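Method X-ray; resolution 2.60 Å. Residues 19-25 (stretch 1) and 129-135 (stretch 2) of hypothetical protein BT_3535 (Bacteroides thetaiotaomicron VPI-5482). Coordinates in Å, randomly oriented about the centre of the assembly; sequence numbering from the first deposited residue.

Stretch 1 (19-25) EENPEYA
Stretch 2, residues 129-135: GCTLYTH

The shortest polar contact between the two stretches comes from the buried side chain of Asn 21, whose ND2 donates to the carbonyl O of Thr 131 at 3.0 Å, with an N-H...O angle of 158°. With chi1 at -154° (t) and chi2 at 7°, the amide reaches the strand although its CA-to-CB bond points sideways. OD1 of Asn 21 lies 3.2 Å from OG1 of Thr 134, close enough to accept from it, but that proton has another acceptor within reach. The carboxamide thus lies close to both Thr 131 and Thr 134. A second bond to backbone runs from N of Thr 131 to OH of Tyr 24, 3.3 Å at 154°, so both the amide and the carbonyl of Thr 131 are met by side chains. OG1 of the buried Thr 131 donates a weak hydrogen bond, 3.4 Å, to OE1 of the exposed Glu 23.

These groups are presented by a type I turn from Asn 21 to Tyr 24, closed by N of Tyr 24 bonding to O of Asn 21 at 3.1 Å. Pro 22 (-63/-22) and Glu 23 (-75/-6) occupy its corners; Asn 21 (-144/82) and Tyr 24 (-118/140) are extended. Stretch 2 is a strand through Thr 134, with Leu 132 (-83/-27) departing from extended geometry. The nearest CA pair in register, Asn 21 and Thr 134, is 5.9 Å apart.

Thr 131 and Thr 134, both m, point toward the turn, while Cys 130, Leu 132 and Tyr 133 point away. Tyr 24 (m, chi2 -88°) and Glu 23 (p, t, 58°) point toward the strand. CG2 of Thr 131 packs 3.5 Å from OD1 of Asn 21, and OH of Tyr 24 approaches SG of Cys 130 at 3.9 Å. The contact buries 273 Å² in total.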

# COMPACT_ATOMS: atom_id res chain seq x y z
N GLU A 19 2.58 14.88 -3.83
CA GLU A 19 1.54 15.28 -2.88
C GLU A 19 0.29 14.36 -2.87
O GLU A 19 -0.45 14.34 -1.88
CB GLU A 19 1.17 16.75 -3.13
CG GLU A 19 2.38 17.70 -3.36
N GLU A 20 0.06 13.58 -3.92
CA GLU A 20 -1.21 12.82 -4.05
C GLU A 20 -1.47 11.73 -2.99
O GLU A 20 -2.60 11.52 -2.56
CB GLU A 20 -1.32 12.15 -5.43
CG GLU A 20 -1.13 13.08 -6.61
CD GLU A 20 -1.54 12.42 -7.91
OE1 GLU A 20 -1.86 11.21 -7.88
OE2 GLU A 20 -1.55 13.10 -8.95
N ASN A 21 -0.43 10.99 -2.64
CA ASN A 21 -0.50 10.03 -1.55
C ASN A 21 0.89 10.14 -0.95
O ASN A 21 1.79 9.37 -1.26
CB ASN A 21 -0.88 8.61 -2.03
CG ASN A 21 -1.58 7.78 -0.94
OD1 ASN A 21 -1.90 8.30 0.15
ND2 ASN A 21 -1.83 6.49 -1.22
N PRO A 22 1.08 11.16 -0.10
CA PRO A 22 2.42 11.61 0.30
C PRO A 22 3.25 10.58 1.07
O PRO A 22 4.47 10.69 1.07
CB PRO A 22 2.13 12.84 1.17
CG PRO A 22 0.76 12.61 1.73
CD PRO A 22 0.01 11.80 0.69
N GLU A 23 2.61 9.59 1.69
CA GLU A 23 3.34 8.56 2.44
C GLU A 23 4.05 7.53 1.53
O GLU A 23 4.80 6.70 2.03
CB GLU A 23 2.42 7.87 3.49
CG GLU A 23 1.36 6.83 2.97
CD GLU A 23 0.38 6.30 4.08
OE1 GLU A 23 -0.31 7.16 4.69
OE2 GLU A 23 0.27 5.05 4.34
N TYR A 24 3.82 7.63 0.22
CA TYR A 24 4.36 6.70 -0.77
C TYR A 24 5.31 7.36 -1.80
O TYR A 24 5.04 8.46 -2.29
CB TYR A 24 3.20 6.03 -1.54
CG TYR A 24 2.31 5.15 -0.66
CD1 TYR A 24 2.62 3.80 -0.44
CD2 TYR A 24 1.18 5.66 -0.06
CE1 TYR A 24 1.83 3.01 0.38
CE2 TYR A 24 0.38 4.87 0.76
CZ TYR A 24 0.72 3.55 0.98
OH TYR A 24 -0.08 2.80 1.80
N ALA A 25 6.39 6.67 -2.15
CA ALA A 25 7.38 7.16 -3.13
C ALA A 25 6.86 6.97 -4.56
O ALA A 25 6.47 5.87 -4.93
CB ALA A 25 8.72 6.42 -2.96
N GLY A 129 -2.26 -2.18 7.45
CA GLY A 129 -3.20 -1.25 6.89
C GLY A 129 -2.56 -0.54 5.74
O GLY A 129 -1.42 -0.75 5.43
N CYS A 130 -3.30 0.36 5.14
CA CYS A 130 -2.92 0.79 3.82
C CYS A 130 -3.76 1.97 3.34
O CYS A 130 -4.98 1.91 3.39
CB CYS A 130 -3.24 -0.41 2.97
SG CYS A 130 -2.66 -0.14 1.53
N THR A 131 -3.16 3.06 2.90
CA THR A 131 -3.96 4.20 2.47
C THR A 131 -4.12 4.08 1.00
O THR A 131 -3.15 4.21 0.27
CB THR A 131 -3.34 5.52 2.83
OG1 THR A 131 -3.29 5.61 4.25
CG2 THR A 131 -4.17 6.67 2.28
N LEU A 132 -5.35 3.83 0.56
CA LEU A 132 -5.61 3.57 -0.85
C LEU A 132 -5.76 4.85 -1.62
O LEU A 132 -5.48 4.86 -2.82
CB LEU A 132 -6.86 2.73 -1.04
CG LEU A 132 -6.76 1.28 -0.60
CD1 LEU A 132 -8.12 0.60 -0.82
CD2 LEU A 132 -5.63 0.57 -1.36
N TYR A 133 -6.18 5.92 -0.96
CA TYR A 133 -6.47 7.17 -1.66
C TYR A 133 -6.56 8.32 -0.69
O TYR A 133 -7.01 8.14 0.43
CB TYR A 133 -7.76 7.04 -2.48
CG TYR A 133 -8.28 8.35 -3.01
CD1 TYR A 133 -7.72 8.94 -4.11
CD2 TYR A 133 -9.34 9.01 -2.39
CE1 TYR A 133 -8.19 10.15 -4.60
CE2 TYR A 133 -9.82 10.21 -2.87
CZ TYR A 133 -9.23 10.78 -3.97
OH TYR A 133 -9.69 11.97 -4.45
N THR A 134 -6.11 9.50 -1.13
CA THR A 134 -6.20 10.73 -0.32
C THR A 134 -6.58 11.87 -1.20
O THR A 134 -5.87 12.18 -2.13
CB THR A 134 -4.88 11.09 0.37
OG1 THR A 134 -4.43 9.98 1.16
CG2 THR A 134 -5.09 12.27 1.24
N HIS A 135 -7.71 12.49 -0.93
CA HIS A 135 -8.14 13.61 -1.75
C HIS A 135 -7.29 14.82 -1.36
O HIS A 135 -6.85 14.94 -0.20
CB HIS A 135 -9.64 13.90 -1.56
CG HIS A 135 -10.19 14.85 -2.58
ND1 HIS A 135 -9.99 16.21 -2.51
CD2 HIS A 135 -10.95 14.64 -3.68
CE1 HIS A 135 -10.58 16.80 -3.54
NE2 HIS A 135 -11.16 15.86 -4.27